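Local coordinates for protein Two-component system sensor histidine kinase (Bacteroides thetaiotaomicron, PDB 3OTT) that probably senses saccharides through its extracellular beta-propeller and beta-sandwich region and passes the signal on as a histidine kinase, at residues 634-644 with 670-681. Residues are numbered along the deposited sequence; the frame is centred on the assembly and turned at random.
Sequences RPILLTALYIN and DQNNLSFELSDL. With TBR (hexatantalum dodecabromide), chain D.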
loop_
_atom_site.group_PDB
_atom_site.type_symbol
_atom_site.label_atom_id
_atom_site.label_comp_id
_atom_site.label_asym_id
_atom_site.label_seq_id
_atom_site.Cartn_x
_atom_site.Cartn_y
_atom_site.Cartn_z
ATOM N N ARG B 634 -8.983 4.012 22.069
ATOM C CA ARG B 634 -7.794 3.237 22.226
ATOM C C ARG B 634 -7.991 2.104 23.259
ATOM O O ARG B 634 -8.716 2.274 24.247
ATOM C CB ARG B 634 -6.649 4.152 22.629
ATOM C CG ARG B 634 -6.084 4.957 21.446
ATOM C CD ARG B 634 -5.045 5.972 21.914
ATOM N NE ARG B 634 -5.650 7.290 22.002
ATOM C CZ ARG B 634 -6.177 7.839 23.096
ATOM N NH1 ARG B 634 -6.155 7.217 24.265
ATOM N NH2 ARG B 634 -6.706 9.055 23.001
ATOM N N PRO B 635 -7.351 0.952 23.009
ATOM C CA PRO B 635 -7.411 -0.155 23.964
ATOM C C PRO B 635 -6.754 0.172 25.311
ATOM O O PRO B 635 -5.756 0.885 25.368
ATOM C CB PRO B 635 -6.614 -1.273 23.287
ATOM C CG PRO B 635 -5.680 -0.518 22.328
ATOM C CD PRO B 635 -6.540 0.619 21.810
ATOM N N ILE B 636 -7.319 -0.382 26.369
ATOM C CA ILE B 636 -6.748 -0.295 27.702
ATOM C C ILE B 636 -5.673 -1.357 27.801
ATOM O O ILE B 636 -5.913 -2.445 27.369
ATOM C CB ILE B 636 -7.847 -0.632 28.708
ATOM C CG1 ILE B 636 -9.046 0.268 28.471
ATOM C CG2 ILE B 636 -7.339 -0.686 30.176
ATOM C CD1 ILE B 636 -10.267 -0.175 29.306
ATOM N N LEU B 637 -4.509 -1.015 28.344
ATOM C CA LEU B 637 -3.415 -1.911 28.671
ATOM C C LEU B 637 -3.150 -1.878 30.169
ATOM O O LEU B 637 -3.375 -0.882 30.859
ATOM C CB LEU B 637 -2.097 -1.401 28.100
ATOM C CG LEU B 637 -1.699 -1.292 26.624
ATOM C CD1 LEU B 637 -2.564 -0.306 25.845
ATOM C CD2 LEU B 637 -0.223 -0.818 26.573
ATOM N N LEU B 638 -2.588 -2.958 30.656
ATOM C CA LEU B 638 -2.148 -3.007 32.020
ATOM C C LEU B 638 -0.655 -2.812 31.973
ATOM O O LEU B 638 0.022 -3.447 31.190
ATOM C CB LEU B 638 -2.525 -4.380 32.584
ATOM C CG LEU B 638 -3.744 -4.531 33.502
ATOM C CD1 LEU B 638 -4.776 -3.506 33.270
ATOM C CD2 LEU B 638 -4.295 -5.958 33.373
ATOM N N THR B 639 -0.129 -1.931 32.798
ATOM C CA THR B 639 1.265 -1.515 32.615
ATOM C C THR B 639 2.095 -1.780 33.851
ATOM O O THR B 639 3.340 -1.606 33.836
ATOM C CB THR B 639 1.357 -0.003 32.190
ATOM O OG1 THR B 639 0.650 0.797 33.128
ATOM C CG2 THR B 639 0.623 0.226 30.872
ATOM N N ALA B 640 1.434 -2.204 34.937
ATOM C CA ALA B 640 2.183 -2.595 36.150
ATOM C C ALA B 640 1.412 -3.511 37.089
ATOM O O ALA B 640 0.235 -3.342 37.316
ATOM C CB ALA B 640 2.637 -1.363 36.895
ATOM N N LEU B 641 2.119 -4.472 37.676
ATOM C CA LEU B 641 1.533 -5.313 38.697
ATOM C C LEU B 641 2.318 -5.123 40.004
ATOM O O LEU B 641 3.535 -5.223 40.004
ATOM C CB LEU B 641 1.605 -6.787 38.265
ATOM C CG LEU B 641 1.170 -7.852 39.301
ATOM C CD1 LEU B 641 -0.300 -7.723 39.625
ATOM C CD2 LEU B 641 1.436 -9.227 38.784
ATOM N N TYR B 642 1.616 -4.835 41.104
ATOM C CA TYR B 642 2.208 -4.792 42.429
ATOM C C TYR B 642 1.650 -5.909 43.295
ATOM O O TYR B 642 0.433 -6.230 43.248
ATOM C CB TYR B 642 1.889 -3.470 43.123
ATOM C CG TYR B 642 2.438 -2.220 42.468
ATOM C CD1 TYR B 642 1.845 -1.723 41.311
ATOM C CD2 TYR B 642 3.514 -1.526 43.019
ATOM C CE1 TYR B 642 2.324 -0.570 40.685
ATOM C CE2 TYR B 642 4.015 -0.316 42.407
ATOM C CZ TYR B 642 3.384 0.125 41.230
ATOM O OH TYR B 642 3.760 1.231 40.547
ATOM N N ILE B 643 2.544 -6.497 44.082
ATOM C CA ILE B 643 2.184 -7.467 45.098
ATOM C C ILE B 643 2.747 -6.910 46.401
ATOM O O ILE B 643 3.929 -6.512 46.467
ATOM C CB ILE B 643 2.800 -8.843 44.800
ATOM C CG1 ILE B 643 2.134 -9.457 43.570
ATOM C CG2 ILE B 643 2.747 -9.761 46.069
ATOM C CD1 ILE B 643 3.003 -10.431 42.838
ATOM N N ASN B 644 1.884 -6.824 47.422
ATOM C CA ASN B 644 2.248 -6.192 48.687
ATOM C C ASN B 644 2.892 -4.878 48.430
ATOM O O ASN B 644 3.841 -4.490 49.114
ATOM C CB ASN B 644 3.191 -7.074 49.517
ATOM C CG ASN B 644 2.579 -8.406 49.822
ATOM O OD1 ASN B 644 1.403 -8.483 50.205
ATOM N ND2 ASN B 644 3.323 -9.463 49.597
ATOM N N ASP B 670 -0.189 -16.275 49.414
ATOM C CA ASP B 670 0.312 -15.046 50.061
ATOM C C ASP B 670 0.687 -13.895 49.108
ATOM O O ASP B 670 1.238 -12.874 49.527
ATOM C CB ASP B 670 1.489 -15.344 50.989
ATOM C CG ASP B 670 2.642 -16.043 50.274
ATOM O OD1 ASP B 670 2.427 -16.636 49.187
ATOM O OD2 ASP B 670 3.765 -16.032 50.818
ATOM N N GLN B 671 0.364 -14.062 47.833
ATOM C CA GLN B 671 0.473 -12.999 46.862
ATOM C C GLN B 671 -0.946 -12.524 46.608
ATOM O O GLN B 671 -1.450 -12.563 45.476
ATOM C CB GLN B 671 1.146 -13.534 45.578
ATOM C CG GLN B 671 2.590 -13.993 45.822
ATOM C CD GLN B 671 3.308 -14.519 44.578
ATOM O OE1 GLN B 671 2.799 -15.353 43.847
ATOM N NE2 GLN B 671 4.522 -14.065 44.378
ATOM N N ASN B 672 -1.603 -12.076 47.664
ATOM C CA ASN B 672 -3.035 -11.796 47.552
ATOM C C ASN B 672 -3.404 -10.335 47.842
ATOM O O ASN B 672 -4.596 -10.011 48.022
ATOM C CB ASN B 672 -3.840 -12.761 48.481
ATOM C CG ASN B 672 -3.447 -12.603 49.932
ATOM O OD1 ASN B 672 -2.323 -12.256 50.230
ATOM N ND2 ASN B 672 -4.368 -12.824 50.821
ATOM N N ASN B 673 -2.389 -9.483 47.923
ATOM C CA ASN B 673 -2.603 -8.049 48.072
ATOM C C ASN B 673 -2.030 -7.386 46.825
ATOM O O ASN B 673 -0.829 -7.243 46.684
ATOM C CB ASN B 673 -2.000 -7.548 49.395
ATOM C CG ASN B 673 -2.740 -8.150 50.643
ATOM O OD1 ASN B 673 -3.785 -7.658 51.054
ATOM N ND2 ASN B 673 -2.174 -9.217 51.230
ATOM N N LEU B 674 -2.929 -7.058 45.897
ATOM C CA LEU B 674 -2.615 -6.780 44.500
ATOM C C LEU B 674 -2.975 -5.362 44.047
ATOM O O LEU B 674 -4.018 -4.808 44.452
ATOM C CB LEU B 674 -3.362 -7.757 43.604
ATOM C CG LEU B 674 -3.250 -9.238 43.923
ATOM C CD1 LEU B 674 -3.974 -9.960 42.859
ATOM C CD2 LEU B 674 -1.757 -9.703 43.987
ATOM N N SER B 675 -2.084 -4.759 43.257
ATOM C CA SER B 675 -2.415 -3.506 42.564
ATOM C C SER B 675 -2.065 -3.604 41.107
ATOM O O SER B 675 -1.202 -4.359 40.729
ATOM C CB SER B 675 -1.753 -2.276 43.164
ATOM O OG SER B 675 -2.304 -1.995 44.401
ATOM N N PHE B 676 -2.764 -2.827 40.316
ATOM C CA PHE B 676 -2.726 -2.883 38.867
ATOM C C PHE B 676 -2.766 -1.417 38.464
ATOM O O PHE B 676 -3.651 -0.677 38.957
ATOM C CB PHE B 676 -3.997 -3.578 38.326
ATOM C CG PHE B 676 -4.139 -5.025 38.760
ATOM C CD1 PHE B 676 -4.862 -5.365 39.899
ATOM C CD2 PHE B 676 -3.514 -6.039 38.060
ATOM C CE1 PHE B 676 -4.978 -6.752 40.335
ATOM C CE2 PHE B 676 -3.651 -7.389 38.472
ATOM C CZ PHE B 676 -4.381 -7.721 39.638
ATOM N N GLU B 677 -1.832 -0.990 37.609
ATOM C CA GLU B 677 -1.972 0.280 36.902
ATOM C C GLU B 677 -2.450 -0.007 35.514
ATOM O O GLU B 677 -2.056 -0.980 34.917
ATOM C CB GLU B 677 -0.657 1.058 36.843
ATOM C CG GLU B 677 -0.276 1.567 38.210
ATOM C CD GLU B 677 1.091 2.184 38.249
ATOM O OE1 GLU B 677 1.743 2.295 37.179
ATOM O OE2 GLU B 677 1.518 2.541 39.368
ATOM N N LEU B 678 -3.254 0.890 34.990
ATOM C CA LEU B 678 -3.905 0.711 33.690
ATOM C C LEU B 678 -3.611 1.962 32.850
ATOM O O LEU B 678 -3.423 3.049 33.402
ATOM C CB LEU B 678 -5.434 0.523 33.884
ATOM C CG LEU B 678 -6.221 1.745 34.373
ATOM C CD1 LEU B 678 -6.759 2.612 33.212
ATOM C CD2 LEU B 678 -7.369 1.320 35.225
ATOM N N SER B 679 -3.594 1.840 31.540
ATOM C CA SER B 679 -3.529 3.059 30.716
ATOM C C SER B 679 -4.087 2.797 29.328
ATOM O O SER B 679 -3.938 1.698 28.801
ATOM C CB SER B 679 -2.070 3.534 30.611
ATOM O OG SER B 679 -1.938 4.536 29.619
ATOM N N ASP B 680 -4.692 3.798 28.718
ATOM C CA ASP B 680 -5.039 3.741 27.318
ATOM C C ASP B 680 -4.109 4.685 26.504
ATOM O O ASP B 680 -4.432 5.098 25.383
ATOM C CB ASP B 680 -6.503 4.104 27.116
ATOM C CG ASP B 680 -6.869 5.546 27.627
ATOM O OD1 ASP B 680 -6.045 6.274 28.278
ATOM O OD2 ASP B 680 -8.048 5.938 27.388
ATOM N N LEU B 681 -2.951 4.995 27.077
ATOM C CA LEU B 681 -1.881 5.787 26.385
ATOM C C LEU B 681 -2.386 7.170 25.998
ATOM O O LEU B 681 -2.411 7.493 24.840
ATOM C CB LEU B 681 -1.366 5.075 25.122
ATOM C CG LEU B 681 -0.886 3.600 25.198
ATOM C CD1 LEU B 681 -0.441 3.175 23.747
ATOM C CD2 LEU B 681 0.224 3.332 26.171
HETATM TA TA1 TBR D . -2.379 4.359 14.861
HETATM TA TA2 TBR D . -2.141 4.499 17.590
HETATM TA TA3 TBR D . -4.664 3.847 16.422
HETATM TA TA4 TBR D . -3.165 1.922 17.851
HETATM TA TA5 TBR D . -3.391 1.786 15.066
HETATM TA TA6 TBR D . -0.949 2.493 16.198
HETATM BR BR1 TBR D . -1.592 6.559 16.002
HETATM BR BR2 TBR D . -4.648 5.544 14.377
HETATM BR BR3 TBR D . -3.020 2.986 12.779
HETATM BR BR4 TBR D . -0.009 3.679 14.079
HETATM BR BR5 TBR D . -4.316 5.799 18.138
HETATM BR BR6 TBR D . -5.972 2.246 14.856
HETATM BR BR7 TBR D . -3.971 -0.233 16.601
HETATM BR BR8 TBR D . -0.905 0.672 18.079
HETATM BR BR9 TBR D . -2.477 3.356 19.913
HETATM BR BRA TBR D . -5.693 2.417 18.365
HETATM BR BRB TBR D . -1.199 0.477 14.571
HETATM BR BRC TBR D . 0.387 4.093 17.768
HETATM O O HOH W 1 -3.733 2.127 23.757
#
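Tyr642 reaches across to Glu677 and hydrogen-bonds it through the hydroxyl, OH to OE2 2.9 Å. The hydroxyl comes from above the carboxylate plane, and ring and carboxylate planes are turned 48° apart. The Glu677 chain is extended beyond CG (chi2 173°), which carries the carboxylate past Ala640, with OE1 3.8 Å from Ala640 CB. OE2 has a second partner in Arg711, a salt bridge that probably helps keep this buried acid charged. At the root of the side chain, Tyr642 CB touches Ser675 CB (3.8 Å).

These residues share one face of an antiparallel pair, strands 637-643 and 674-679, in the C-terminal beta-sandwich. A beta bulge at Thr639 shifts the register by one: Thr639 N donates to Glu677 O, while Glu677 N donates to Ala640 O. Thr639 OG1 hydrogen-bonds the carboxylate (OD2) of Asp47, just after strand 42-46 of a propeller blade, and Ser679 OG its backbone O, tying the strand pair to that domain.

The other face is apolar and turns to the second sheet of the sandwich. Leu641 runs alongside Phe676 in the same direction, its CD1 3.6 Å from Phe676 CE2. Ile643 and Leu674 pair likewise, CG1 to CD2 3.9 Å. The Phe676 side chain also touches Leu724, Leu742 and Ile744 of strands 720-728 and 740-746.

At the far end Arg634 bends at chi3 (-100°), and NH1 donates to Asp680 O at 3.0 Å from above the carbonyl plane. Its salt bridge to Asp680 is long, NH1 to OD2 3.9 Å; Asn689 ND2 hydrogen-bonds the same OD2. Arg634 CG lies 3.8 Å from BR5 of the hexatantalum dodecabromide cluster.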